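Local coordinates for OmpT protein (Vibrio cholerae serotype O1, PDB 6EHD) that probably works as a porin, a beta-barrel channel through which small solutes and ions diffuse across the bacterial outer membrane, at residues D12-L17 with K55-L60; W88-D93 with E150-A155; L247-E252 with V269-E274; A285-G290 with N315-G320. The protein carries 1 engineered substitution. One frame throughout, in Å; residues are numbered along the deposited sequence.

Contact 1: residues D12-L17 with K55-L60; sequences DFYGQL and KVEFAL
Lys55 approaches the phenol end of Tyr14. Its chain is fully extended, and CE lies 3.3 Å from Tyr14 OH. The two side chains cross at about a right angle. Lys55 also packs against Asp41 of strand 30-47.

Glu57 makes the polar bond of the contact. Tyr14 points its side chain toward strand 50-59, with CG between the backbone N and the carbonyl carbon (chi1 69°). Tyr14 OH donates to Glu57 OE2 over 2.7 Å and meets the lone pair that points away from OE1. OE2 lies at the edge of the ring, in its plane, while the carboxylate plane is turned 70° from that ring. Glu57 OE1 forms a salt bridge with Arg69, so both oxygens are held.

At Leu60 the strand has ended. Its CD1 touches Leu17 CD2 at 3.8 Å, and the side chains cross obliquely. Leu60 is poorly ordered. Leu17 also rests on Trp325. Trp325, Asp12 and Phe13 are calcium-binding residues seen in a structure of this protein; no calcium is bound to this chain here.

The segments run in the same direction, 26° apart, with axes 9.0 Å from each other. Strand 30-47 lies between them and pairs with both. They are next-but-one strands of the antiparallel porin barrel.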
loop_
_atom_site.group_PDB
_atom_site.type_symbol
_atom_site.label_atom_id
_atom_site.label_comp_id
_atom_site.label_asym_id
_atom_site.label_seq_id
_atom_site.Cartn_x
_atom_site.Cartn_y
_atom_site.Cartn_z
ATOM N N ASP A 12 2.246 6.789 -23.639
ATOM C CA ASP A 12 0.869 6.434 -23.201
ATOM C C ASP A 12 0.391 7.465 -22.211
ATOM O O ASP A 12 0.966 7.653 -21.177
ATOM C CB ASP A 12 0.848 5.036 -22.603
ATOM C CG ASP A 12 1.152 3.959 -23.641
ATOM O OD1 ASP A 12 0.536 3.969 -24.706
ATOM O OD2 ASP A 12 2.030 3.115 -23.387
ATOM N N PHE A 13 -0.679 8.184 -22.557
ATOM C CA PHE A 13 -1.324 9.126 -21.625
ATOM C C PHE A 13 -2.428 8.318 -20.887
ATOM O O PHE A 13 -3.162 7.601 -21.541
ATOM C CB PHE A 13 -1.965 10.336 -22.309
ATOM C CG PHE A 13 -0.973 11.355 -22.766
ATOM C CD1 PHE A 13 -0.240 11.132 -23.922
ATOM C CD2 PHE A 13 -0.763 12.517 -22.041
ATOM C CE1 PHE A 13 0.666 12.072 -24.375
ATOM C CE2 PHE A 13 0.144 13.470 -22.486
ATOM C CZ PHE A 13 0.872 13.230 -23.644
ATOM N N TYR A 14 -2.442 8.336 -19.555
ATOM C CA TYR A 14 -3.351 7.390 -18.793
ATOM C C TYR A 14 -3.876 8.125 -17.593
ATOM O O TYR A 14 -3.344 9.153 -17.232
ATOM C CB TYR A 14 -2.614 6.074 -18.347
ATOM C CG TYR A 14 -1.585 6.343 -17.285
ATOM C CD1 TYR A 14 -0.231 6.761 -17.618
ATOM C CD2 TYR A 14 -1.894 6.212 -15.922
ATOM C CE1 TYR A 14 0.673 7.061 -16.617
ATOM C CE2 TYR A 14 -1.003 6.534 -14.951
ATOM C CZ TYR A 14 0.329 6.936 -15.307
ATOM O OH TYR A 14 1.143 7.277 -14.270
ATOM N N GLY A 15 -4.940 7.588 -16.934
ATOM C CA GLY A 15 -5.346 8.152 -15.673
ATOM C C GLY A 15 -6.665 7.484 -15.133
ATOM O O GLY A 15 -7.196 6.551 -15.788
ATOM N N GLN A 16 -7.123 8.068 -14.045
ATOM C CA GLN A 16 -8.434 7.670 -13.378
ATOM C C GLN A 16 -9.100 8.871 -12.803
ATOM O O GLN A 16 -8.435 9.683 -12.100
ATOM C CB GLN A 16 -8.198 6.687 -12.194
ATOM C CG GLN A 16 -7.570 5.392 -12.552
ATOM C CD GLN A 16 -7.399 4.474 -11.368
ATOM O OE1 GLN A 16 -8.270 4.407 -10.473
ATOM N NE2 GLN A 16 -6.235 3.788 -11.331
ATOM N N LEU A 17 -10.414 9.025 -13.038
ATOM C CA LEU A 17 -11.206 9.932 -12.197
ATOM C C LEU A 17 -12.118 9.109 -11.258
ATOM O O LEU A 17 -12.629 8.087 -11.684
ATOM C CB LEU A 17 -12.148 10.843 -13.012
ATOM C CG LEU A 17 -11.429 11.629 -14.132
ATOM C CD1 LEU A 17 -12.458 12.393 -14.977
ATOM C CD2 LEU A 17 -10.472 12.595 -13.450
ATOM N N LYS A 55 8.556 8.238 -16.761
ATOM C CA LYS A 55 7.109 8.279 -16.299
ATOM C C LYS A 55 6.903 9.400 -15.313
ATOM O O LYS A 55 7.705 9.584 -14.386
ATOM C CB LYS A 55 6.749 6.891 -15.703
ATOM C CG LYS A 55 5.298 6.733 -15.249
ATOM C CD LYS A 55 4.992 5.244 -14.856
ATOM C CE LYS A 55 3.592 5.082 -14.262
ATOM N NZ LYS A 55 3.297 3.647 -14.033
ATOM N N VAL A 56 5.765 10.137 -15.398
ATOM C CA VAL A 56 5.466 11.087 -14.409
ATOM C C VAL A 56 3.907 11.033 -14.197
ATOM O O VAL A 56 3.207 10.796 -15.140
ATOM C CB VAL A 56 5.941 12.503 -14.841
ATOM C CG1 VAL A 56 5.311 12.920 -16.129
ATOM C CG2 VAL A 56 5.718 13.513 -13.736
ATOM N N GLU A 57 3.505 11.132 -12.953
ATOM C CA GLU A 57 2.078 11.019 -12.550
ATOM C C GLU A 57 1.760 12.135 -11.639
ATOM O O GLU A 57 2.482 12.363 -10.629
ATOM C CB GLU A 57 1.863 9.681 -11.819
ATOM C CG GLU A 57 0.326 9.360 -11.538
ATOM C CD GLU A 57 0.108 7.906 -10.960
ATOM O OE1 GLU A 57 -0.212 7.796 -9.770
ATOM O OE2 GLU A 57 0.276 6.952 -11.759
ATOM N N PHE A 58 0.640 12.819 -11.899
ATOM C CA PHE A 58 0.193 13.935 -11.082
ATOM C C PHE A 58 -1.213 13.635 -10.404
ATOM O O PHE A 58 -2.008 12.850 -10.922
ATOM C CB PHE A 58 -0.075 15.144 -11.994
ATOM C CG PHE A 58 1.136 15.604 -12.789
ATOM C CD1 PHE A 58 2.027 16.539 -12.241
ATOM C CD2 PHE A 58 1.352 15.130 -14.077
ATOM C CE1 PHE A 58 3.136 16.987 -12.974
ATOM C CE2 PHE A 58 2.483 15.584 -14.822
ATOM C CZ PHE A 58 3.357 16.498 -14.239
ATOM N N ALA A 59 -1.452 14.234 -9.265
ATOM C CA ALA A 59 -2.740 14.117 -8.579
ATOM C C ALA A 59 -3.594 15.160 -9.154
ATOM O O ALA A 59 -3.120 16.263 -9.507
ATOM C CB ALA A 59 -2.640 14.364 -7.145
ATOM N N LEU A 60 -4.887 14.834 -9.176
ATOM C CA LEU A 60 -5.886 15.702 -9.775
ATOM C C LEU A 60 -6.721 16.265 -8.633
ATOM O O LEU A 60 -7.729 15.655 -8.215
ATOM C CB LEU A 60 -6.696 14.955 -10.850
ATOM C CG LEU A 60 -6.045 14.707 -12.193
ATOM C CD1 LEU A 60 -7.084 14.192 -13.170
ATOM C CD2 LEU A 60 -5.441 15.996 -12.749
#

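Contact 2: residues W88-D93 with E150-A155; sequences WTTSDD and ELYVGA
Glu150 reaches from the barrel wall to the first turn of helix 90-94. Ser91 N donates to its OE1 over 3.0 Å, with an N-H...O angle of 158°. The donor stands above the carboxylate plane, 46° out of it. Water 1 also donates to OE1, at 2.9 Å, and accepts from Thr90 N at 3.0 Å. The water thus links a second helix-start amide to the same oxygen.

Glu150 OE2 accepts from Ser91 OG at 2.6 Å, on its syn side. Tyr196 OH is a second partner of OE2. Ser91 OG in turn accepts from Thr89 OG1 at 2.7 Å; Thr89 holds the N-cap position. The helix start may favour the charged carboxylate.

Tyr152 packs beside the helix start. Thr90 CG2 is 3.9 Å from Tyr152 CD1, and Ser91 CB is 3.3 Å from Tyr152 OH. That hydroxyl is hydrogen-bonded to Tyr215. The arrangement pins a loop inside the barrel to its wall, consistent with the inward-folded constriction loop (L3) of general porins.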
loop_
_atom_site.group_PDB
_atom_site.type_symbol
_atom_site.label_atom_id
_atom_site.label_comp_id
_atom_site.label_asym_id
_atom_site.label_seq_id
_atom_site.Cartn_x
_atom_site.Cartn_y
_atom_site.Cartn_z
ATOM N N TRP A 88 6.554 4.772 -5.206
ATOM C CA TRP A 88 5.965 3.971 -4.075
ATOM C C TRP A 88 7.043 2.999 -3.536
ATOM O O TRP A 88 7.933 2.582 -4.344
ATOM C CB TRP A 88 4.710 3.224 -4.494
ATOM C CG TRP A 88 3.662 4.074 -5.156
ATOM C CD1 TRP A 88 3.123 3.842 -6.390
ATOM C CD2 TRP A 88 3.193 5.349 -4.746
ATOM N NE1 TRP A 88 2.281 4.851 -6.722
ATOM C CE2 TRP A 88 2.303 5.793 -5.728
ATOM C CE3 TRP A 88 3.442 6.182 -3.624
ATOM C CZ2 TRP A 88 1.649 7.033 -5.644
ATOM C CZ3 TRP A 88 2.774 7.408 -3.528
ATOM C CH2 TRP A 88 1.892 7.817 -4.532
ATOM N N THR A 89 6.943 2.575 -2.277
ATOM C CA THR A 89 7.865 1.512 -1.768
ATOM C C THR A 89 7.652 0.144 -2.453
ATOM O O THR A 89 6.540 -0.180 -2.945
ATOM C CB THR A 89 7.815 1.345 -0.237
ATOM O OG1 THR A 89 6.532 0.853 0.175
ATOM C CG2 THR A 89 8.134 2.633 0.498
ATOM N N THR A 90 8.724 -0.644 -2.528
ATOM C CA THR A 90 8.676 -2.030 -2.976
ATOM C C THR A 90 7.621 -2.829 -2.085
ATOM O O THR A 90 6.831 -3.637 -2.622
ATOM C CB THR A 90 10.067 -2.727 -2.830
ATOM O OG1 THR A 90 11.015 -2.048 -3.651
ATOM C CG2 THR A 90 9.993 -4.199 -3.234
ATOM N N SER A 91 7.635 -2.524 -0.786
ATOM C CA SER A 91 6.627 -3.140 0.151
ATOM C C SER A 91 5.161 -2.858 -0.249
ATOM O O SER A 91 4.262 -3.744 -0.099
ATOM C CB SER A 91 6.929 -2.728 1.623
ATOM O OG SER A 91 7.091 -1.310 1.742
ATOM N N ASP A 92 4.903 -1.664 -0.762
ATOM C CA ASP A 92 3.544 -1.263 -1.270
ATOM C C ASP A 92 3.223 -1.970 -2.558
ATOM O O ASP A 92 2.069 -2.409 -2.729
ATOM C CB ASP A 92 3.458 0.219 -1.445
ATOM C CG ASP A 92 2.026 0.769 -1.643
ATOM O OD1 ASP A 92 1.210 0.629 -0.742
ATOM O OD2 ASP A 92 1.791 1.419 -2.680
ATOM N N ASP A 93 4.223 -2.154 -3.448
ATOM C CA ASP A 93 4.003 -2.845 -4.736
ATOM C C ASP A 93 3.638 -4.305 -4.460
ATOM O O ASP A 93 2.699 -4.905 -5.102
ATOM C CB ASP A 93 5.279 -2.840 -5.605
ATOM C CG ASP A 93 5.721 -1.459 -6.104
ATOM O OD1 ASP A 93 4.945 -0.491 -6.051
ATOM O OD2 ASP A 93 6.955 -1.393 -6.542
ATOM N N GLU A 150 14.755 -2.561 1.524
ATOM C CA GLU A 150 13.733 -3.626 1.397
ATOM C C GLU A 150 14.132 -4.703 0.411
ATOM O O GLU A 150 14.786 -4.410 -0.582
ATOM C CB GLU A 150 12.373 -2.980 0.917
ATOM C CG GLU A 150 11.838 -1.924 1.877
ATOM C CD GLU A 150 10.401 -1.433 1.544
ATOM O OE1 GLU A 150 10.159 -1.218 0.305
ATOM O OE2 GLU A 150 9.605 -1.235 2.493
ATOM N N LEU A 151 13.675 -5.952 0.646
ATOM C CA LEU A 151 13.914 -7.094 -0.244
ATOM C C LEU A 151 12.794 -8.089 -0.107
ATOM O O LEU A 151 12.463 -8.454 1.050
ATOM C CB LEU A 151 15.258 -7.807 0.116
ATOM C CG LEU A 151 15.562 -9.143 -0.578
ATOM C CD1 LEU A 151 15.768 -8.917 -2.020
ATOM C CD2 LEU A 151 16.837 -9.835 -0.017
ATOM N N TYR A 152 12.217 -8.478 -1.244
ATOM C CA TYR A 152 11.137 -9.487 -1.333
ATOM C C TYR A 152 11.480 -10.508 -2.443
ATOM O O TYR A 152 12.064 -10.131 -3.506
ATOM C CB TYR A 152 9.762 -8.793 -1.605
ATOM C CG TYR A 152 9.240 -7.956 -0.460
ATOM C CD1 TYR A 152 9.674 -6.655 -0.221
ATOM C CD2 TYR A 152 8.243 -8.449 0.400
ATOM C CE1 TYR A 152 9.195 -5.912 0.850
ATOM C CE2 TYR A 152 7.716 -7.687 1.423
ATOM C CZ TYR A 152 8.200 -6.433 1.675
ATOM O OH TYR A 152 7.693 -5.697 2.770
ATOM N N VAL A 153 11.026 -11.763 -2.299
ATOM C CA VAL A 153 11.144 -12.801 -3.355
ATOM C C VAL A 153 9.831 -13.539 -3.508
ATOM O O VAL A 153 9.121 -13.723 -2.497
ATOM C CB VAL A 153 12.299 -13.833 -3.011
ATOM C CG1 VAL A 153 12.022 -14.561 -1.715
ATOM C CG2 VAL A 153 12.417 -14.889 -4.068
ATOM N N GLY A 154 9.519 -14.079 -4.680
ATOM C CA GLY A 154 8.281 -14.841 -4.862
ATOM C C GLY A 154 8.358 -15.764 -6.068
ATOM O O GLY A 154 9.274 -15.688 -6.913
ATOM N N ALA A 155 7.361 -16.606 -6.142
ATOM C CA ALA A 155 7.175 -17.555 -7.259
ATOM C C ALA A 155 5.780 -18.079 -7.331
ATOM O O ALA A 155 5.044 -17.997 -6.324
ATOM C CB ALA A 155 8.207 -18.711 -7.142
HETATM O O HOH W 1 11.585 0.058 -1.812
#

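Contact 3: residues L247-E252 with V269-E274; sequences LYAGYE and VYLGVE. With C8E ((hydroxyethyloxy)tri(ethyloxy)octane), chain E.
Tyr248 pairs with Gly272 and Gly250 with Tyr270 as antiparallel hydrogen-bonded pairs. Each pair has two backbone bonds, such as Gly272 N to Tyr248 O at 2.9 Å. The strand axes run 175° apart in direction and come within 4.7 Å. Leu247-Val273, Ala249-Leu271 and Tyr251-Val269 are the non-hydrogen-bonded pairs.

Each glycine lies under the ring of its partner. Gly272 CA is 3.8 Å from the centroid of the Tyr248 ring, and Gly250 CA is 3.9 Å from that of Tyr270. Both are CH-pi contacts over a ring face. Both tyrosines have CG between the backbone N and the carbonyl carbon (chi1 61°), on the side from which the ring covers the glycine. This is aromatic rescue of glycine, here within a hairpin of the porin barrel. The two tyrosine side chains cross at about a right angle, with Tyr248 CD1 3.9 Å from Tyr270 CD1.

Tyr270 OH is bonded to Tyr99 N. It also donates to water 2, which donates to Glu252 OE2 at 2.7 Å. Glu252 is further held by Thr106 and Gly105.

On the other face Leu247 CD2 meets Val273 CG2 at 3.8 Å. Val269 CG2 lies at the edge of the Tyr251 ring, while O21 of the detergent C8E stands over one face.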
loop_
_atom_site.group_PDB
_atom_site.type_symbol
_atom_site.label_atom_id
_atom_site.label_comp_id
_atom_site.label_asym_id
_atom_site.label_seq_id
_atom_site.Cartn_x
_atom_site.Cartn_y
_atom_site.Cartn_z
ATOM N N LEU A 247 -17.673 -10.647 -5.756
ATOM C CA LEU A 247 -17.838 -10.405 -4.352
ATOM C C LEU A 247 -16.453 -10.537 -3.645
ATOM O O LEU A 247 -15.607 -11.344 -4.046
ATOM C CB LEU A 247 -18.819 -11.448 -3.692
ATOM C CG LEU A 247 -20.256 -11.531 -4.285
ATOM C CD1 LEU A 247 -21.158 -12.406 -3.384
ATOM C CD2 LEU A 247 -20.815 -10.149 -4.403
ATOM N N TYR A 248 -16.301 -9.865 -2.535
ATOM C CA TYR A 248 -15.016 -9.995 -1.789
ATOM C C TYR A 248 -15.238 -9.796 -0.281
ATOM O O TYR A 248 -16.217 -9.184 0.205
ATOM C CB TYR A 248 -13.983 -8.984 -2.326
ATOM C CG TYR A 248 -14.375 -7.545 -2.186
ATOM C CD1 TYR A 248 -14.112 -6.821 -1.041
ATOM C CD2 TYR A 248 -15.007 -6.883 -3.263
ATOM C CE1 TYR A 248 -14.448 -5.472 -0.928
ATOM C CE2 TYR A 248 -15.368 -5.522 -3.156
ATOM C CZ TYR A 248 -15.112 -4.827 -2.014
ATOM O OH TYR A 248 -15.432 -3.481 -1.852
ATOM N N ALA A 249 -14.327 -10.377 0.528
ATOM C CA ALA A 249 -14.422 -10.285 2.024
ATOM C C ALA A 249 -13.078 -10.540 2.679
ATOM O O ALA A 249 -12.173 -11.188 2.067
ATOM C CB ALA A 249 -15.477 -11.307 2.556
ATOM N N GLY A 250 -12.865 -9.994 3.876
ATOM C CA GLY A 250 -11.635 -10.333 4.640
ATOM C C GLY A 250 -11.793 -10.124 6.115
ATOM O O GLY A 250 -12.711 -9.400 6.592
ATOM N N TYR A 251 -10.906 -10.814 6.832
ATOM C CA TYR A 251 -10.766 -10.738 8.322
ATOM C C TYR A 251 -9.298 -10.463 8.656
ATOM O O TYR A 251 -8.378 -11.186 8.171
ATOM C CB TYR A 251 -11.169 -12.123 8.905
ATOM C CG TYR A 251 -10.855 -12.292 10.422
ATOM C CD1 TYR A 251 -11.683 -11.719 11.400
ATOM C CD2 TYR A 251 -9.674 -12.888 10.836
ATOM C CE1 TYR A 251 -11.374 -11.797 12.754
ATOM C CE2 TYR A 251 -9.364 -12.994 12.195
ATOM C CZ TYR A 251 -10.212 -12.442 13.151
ATOM O OH TYR A 251 -9.871 -12.562 14.529
ATOM N N GLU A 252 -9.059 -9.433 9.470
ATOM C CA GLU A 252 -7.755 -8.970 9.828
ATOM C C GLU A 252 -7.636 -8.834 11.365
ATOM O O GLU A 252 -8.453 -8.126 12.013
ATOM C CB GLU A 252 -7.459 -7.584 9.186
ATOM C CG GLU A 252 -7.583 -7.627 7.667
ATOM C CD GLU A 252 -7.473 -6.288 6.907
ATOM O OE1 GLU A 252 -7.502 -5.197 7.551
ATOM O OE2 GLU A 252 -7.235 -6.344 5.633
ATOM N N VAL A 269 -13.136 -6.396 9.797
ATOM C CA VAL A 269 -13.783 -7.299 8.840
ATOM C C VAL A 269 -14.418 -6.422 7.722
ATOM O O VAL A 269 -15.033 -5.364 8.006
ATOM C CB VAL A 269 -14.898 -8.159 9.520
ATOM C CG1 VAL A 269 -15.584 -9.030 8.495
ATOM C CG2 VAL A 269 -14.287 -9.069 10.619
ATOM N N TYR A 270 -14.342 -6.867 6.465
ATOM C CA TYR A 270 -14.998 -6.161 5.345
ATOM C C TYR A 270 -15.744 -7.146 4.482
ATOM O O TYR A 270 -15.349 -8.335 4.357
ATOM C CB TYR A 270 -14.018 -5.228 4.536
ATOM C CG TYR A 270 -12.851 -5.951 3.869
ATOM C CD1 TYR A 270 -12.985 -6.652 2.648
ATOM C CD2 TYR A 270 -11.592 -6.000 4.533
ATOM C CE1 TYR A 270 -11.890 -7.319 2.112
ATOM C CE2 TYR A 270 -10.496 -6.688 4.011
ATOM C CZ TYR A 270 -10.653 -7.368 2.803
ATOM O OH TYR A 270 -9.557 -8.060 2.296
ATOM N N LEU A 271 -16.832 -6.659 3.824
ATOM C CA LEU A 271 -17.553 -7.440 2.821
ATOM C C LEU A 271 -18.012 -6.429 1.712
ATOM O O LEU A 271 -18.483 -5.353 2.057
ATOM C CB LEU A 271 -18.872 -7.976 3.472
ATOM C CG LEU A 271 -19.879 -8.772 2.639
ATOM C CD1 LEU A 271 -19.335 -9.967 1.875
ATOM C CD2 LEU A 271 -21.103 -9.278 3.443
ATOM N N GLY A 272 -17.812 -6.760 0.456
ATOM C CA GLY A 272 -18.207 -5.814 -0.625
ATOM C C GLY A 272 -18.470 -6.472 -1.924
ATOM O O GLY A 272 -18.387 -7.717 -2.106
ATOM N N VAL A 273 -18.884 -5.614 -2.902
ATOM C CA VAL A 273 -19.198 -6.039 -4.200
ATOM C C VAL A 273 -18.635 -5.051 -5.233
ATOM O O VAL A 273 -18.676 -3.843 -4.984
ATOM C CB VAL A 273 -20.744 -6.166 -4.426
ATOM C CG1 VAL A 273 -21.480 -4.929 -4.152
ATOM C CG2 VAL A 273 -21.071 -6.659 -5.826
ATOM N N GLU A 274 -18.054 -5.617 -6.313
ATOM C CA GLU A 274 -17.499 -4.852 -7.465
ATOM C C GLU A 274 -18.294 -5.148 -8.697
ATOM O O GLU A 274 -18.491 -6.333 -9.080
ATOM C CB GLU A 274 -16.013 -5.252 -7.692
ATOM C CG GLU A 274 -15.302 -4.657 -8.979
ATOM C CD GLU A 274 -14.040 -5.508 -9.269
ATOM O OE1 GLU A 274 -12.983 -5.265 -8.624
ATOM O OE2 GLU A 274 -14.143 -6.541 -9.965
HETATM C C1 C8E E . -4.928 -19.738 8.049
HETATM C C2 C8E E . -6.428 -19.474 8.107
HETATM C C3 C8E E . -6.793 -18.948 9.474
HETATM C C4 C8E E . -8.295 -19.017 9.796
HETATM C C5 C8E E . -8.744 -17.726 10.479
HETATM C C6 C8E E . -8.478 -17.529 11.949
HETATM C C7 C8E E . -7.405 -16.478 12.295
HETATM C C8 C8E E . -7.501 -16.071 13.786
HETATM O O9 C8E E . -6.345 -15.637 14.543
HETATM C C10 C8E E . -5.897 -16.309 15.708
HETATM C C11 C8E E . -5.509 -15.316 16.752
HETATM O O12 C8E E . -6.772 -15.105 17.369
HETATM C C13 C8E E . -6.927 -14.462 18.645
HETATM C C14 C8E E . -8.305 -13.790 18.781
HETATM O O15 C8E E . -9.377 -14.554 18.173
HETATM C C16 C8E E . -10.721 -14.068 18.469
HETATM C C17 C8E E . -11.892 -14.901 17.916
HETATM O O18 C8E E . -11.627 -15.224 16.550
HETATM C C19 C8E E . -12.623 -15.590 15.559
HETATM C C20 C8E E . -11.973 -16.546 14.540
HETATM O O21 C8E E . -11.895 -16.034 13.217
HETATM O O HOH W 2 -7.799 -8.616 4.215
#

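Contact 4: residues A285-G290 with N315-G320; sequences AEYGYG and NNFGIG
Tyr287 and Phe317 bring their rings together obliquely, planes 41° apart and centroids 5.3 Å from each other. With CG anti to its backbone N (chi1 167°), Tyr287 leans toward strand 314-324. There its CD1 lies over one face of Phe317, with Phe317 CE2 3.6 Å from Tyr287 CD1. One face of the Tyr287 ring has Tyr289 N above it, offset toward the rim. At the edge, in the ring plane, is Asn315 OD1. It accepts from Tyr287 OH over 2.7 Å, and the hydroxyl lies in the plane of the amide carbonyl. Ring and amide are 23° from coplanar. The same OD1 lies at the edge of the Tyr289 ring, 3.9 Å from Tyr289 CD1.

The two strands are antiparallel neighbours in the porin barrel wall. Strand 314-324 is the last one and also pairs with strand 9-24, which closes the barrel.

Glu286 and Gly318 exchange two backbone bonds. Gly288 N donates to Asn316 O at 2.9 Å. Gly288 O takes two donors from Asn316: the side-chain ND2 at 3.1 Å, well above the carbonyl plane, and the backbone N, a weak bond. Asn316 OD1 accepts from Glu25 N.

Glu286 turns its carboxylate away from strand 314-324, toward Tyr248 and the backbone of Tyr101 and Phe103. On the face carrying Tyr287, Ala285 CB meets Ile319 CG2 at 4.0 Å.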
loop_
_atom_site.group_PDB
_atom_site.type_symbol
_atom_site.label_atom_id
_atom_site.label_comp_id
_atom_site.label_asym_id
_atom_site.label_seq_id
_atom_site.Cartn_x
_atom_site.Cartn_y
_atom_site.Cartn_z
ATOM N N ALA A 285 -19.306 -1.175 -3.658
ATOM C CA ALA A 285 -19.889 -0.827 -2.390
ATOM C C ALA A 285 -19.343 -1.799 -1.307
ATOM O O ALA A 285 -19.249 -3.025 -1.595
ATOM C CB ALA A 285 -21.418 -0.997 -2.470
ATOM N N GLU A 286 -19.064 -1.244 -0.137
ATOM C CA GLU A 286 -18.423 -2.015 0.901
ATOM C C GLU A 286 -18.913 -1.674 2.292
ATOM O O GLU A 286 -19.129 -0.510 2.642
ATOM C CB GLU A 286 -16.851 -1.691 0.799
ATOM C CG GLU A 286 -15.935 -2.561 1.662
ATOM C CD GLU A 286 -14.431 -2.227 1.314
ATOM O OE1 GLU A 286 -14.118 -2.378 0.074
ATOM O OE2 GLU A 286 -13.678 -1.855 2.236
ATOM N N TYR A 287 -18.968 -2.712 3.134
ATOM C CA TYR A 287 -19.174 -2.537 4.599
ATOM C C TYR A 287 -17.893 -2.955 5.345
ATOM O O TYR A 287 -17.292 -4.009 5.022
ATOM C CB TYR A 287 -20.296 -3.494 4.994
ATOM C CG TYR A 287 -20.459 -3.698 6.504
ATOM C CD1 TYR A 287 -20.736 -2.623 7.351
ATOM C CD2 TYR A 287 -20.209 -4.956 7.108
ATOM C CE1 TYR A 287 -20.874 -2.814 8.768
ATOM C CE2 TYR A 287 -20.296 -5.135 8.512
ATOM C CZ TYR A 287 -20.660 -4.063 9.330
ATOM O OH TYR A 287 -20.808 -4.270 10.728
ATOM N N GLY A 288 -17.518 -2.145 6.316
ATOM C CA GLY A 288 -16.396 -2.383 7.223
ATOM C C GLY A 288 -16.794 -2.322 8.728
ATOM O O GLY A 288 -17.377 -1.338 9.151
ATOM N N TYR A 289 -16.423 -3.375 9.494
ATOM C CA TYR A 289 -16.629 -3.431 10.973
ATOM C C TYR A 289 -15.256 -3.408 11.645
ATOM O O TYR A 289 -14.377 -4.285 11.307
ATOM C CB TYR A 289 -17.377 -4.715 11.318
ATOM C CG TYR A 289 -17.403 -4.892 12.846
ATOM C CD1 TYR A 289 -18.360 -4.227 13.634
ATOM C CD2 TYR A 289 -16.440 -5.650 13.483
ATOM C CE1 TYR A 289 -18.367 -4.386 15.031
ATOM C CE2 TYR A 289 -16.455 -5.828 14.904
ATOM C CZ TYR A 289 -17.430 -5.197 15.644
ATOM O OH TYR A 289 -17.443 -5.326 17.033
ATOM N N GLY A 290 -14.972 -2.395 12.488
ATOM C CA GLY A 290 -13.709 -2.289 13.211
ATOM C C GLY A 290 -13.905 -2.338 14.752
ATOM O O GLY A 290 -14.896 -1.796 15.245
ATOM N N ASN A 315 -19.305 0.665 12.734
ATOM C CA ASN A 315 -19.953 0.225 11.473
ATOM C C ASN A 315 -19.661 1.306 10.438
ATOM O O ASN A 315 -19.753 2.539 10.749
ATOM C CB ASN A 315 -21.431 0.029 11.640
ATOM C CG ASN A 315 -21.754 -1.082 12.581
ATOM O OD1 ASN A 315 -21.436 -2.253 12.352
ATOM N ND2 ASN A 315 -22.421 -0.717 13.700
ATOM N N ASN A 316 -19.137 0.880 9.282
ATOM C CA ASN A 316 -18.632 1.854 8.242
ATOM C C ASN A 316 -19.080 1.407 6.883
ATOM O O ASN A 316 -19.181 0.186 6.619
ATOM C CB ASN A 316 -17.072 1.940 8.265
ATOM C CG ASN A 316 -16.502 2.263 9.648
ATOM O OD1 ASN A 316 -16.495 3.414 10.083
ATOM N ND2 ASN A 316 -16.064 1.191 10.391
ATOM N N PHE A 317 -19.372 2.365 5.962
ATOM C CA PHE A 317 -19.760 2.023 4.608
ATOM C C PHE A 317 -19.079 2.995 3.610
ATOM O O PHE A 317 -18.836 4.170 3.909
ATOM C CB PHE A 317 -21.285 2.143 4.365
ATOM C CG PHE A 317 -22.093 1.381 5.339
ATOM C CD1 PHE A 317 -22.349 1.912 6.638
ATOM C CD2 PHE A 317 -22.582 0.145 4.994
ATOM C CE1 PHE A 317 -23.065 1.182 7.573
ATOM C CE2 PHE A 317 -23.356 -0.574 5.930
ATOM C CZ PHE A 317 -23.557 -0.054 7.205
ATOM N N GLY A 318 -18.772 2.451 2.435
ATOM C CA GLY A 318 -18.249 3.228 1.293
ATOM C C GLY A 318 -18.848 2.854 0.002
ATOM O O GLY A 318 -19.175 1.692 -0.217
ATOM N N ILE A 319 -19.116 3.833 -0.904
ATOM C CA ILE A 319 -19.543 3.508 -2.223
ATOM C C ILE A 319 -18.667 4.381 -3.194
ATOM O O ILE A 319 -18.301 5.514 -2.897
ATOM C CB ILE A 319 -21.063 3.805 -2.464
ATOM C CG1 ILE A 319 -21.347 5.272 -2.161
ATOM C CG2 ILE A 319 -21.951 2.905 -1.558
ATOM C CD1 ILE A 319 -22.797 5.722 -2.481
ATOM N N GLY A 320 -18.349 3.821 -4.375
ATOM C CA GLY A 320 -17.452 4.585 -5.335
ATOM C C GLY A 320 -17.644 4.254 -6.729
ATOM O O GLY A 320 -18.205 3.211 -7.050
#

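In the fold
The four contacts follow one another along the chain; none nests in another and none crosses. Contact 1 closes a loop of 37 residues and ties strand 9-24 to strand 50-59 across strand 30-47. Contact 2 closes a loop of 56 residues and fastens helix 90-94, inside the barrel, to strand 147-157. Contact 3 closes the hairpin of strands 245-258 and 263-276. Contact 4 joins strand 281-291 to strand 314-324 over 24 residues. Contacts 3 and 4 touch, since strands 263-276 and 281-291 are neighbours; their centres are about 9 Å apart. Strand 314-324 also pairs with strand 9-24 of contact 1, bringing the chain ends together.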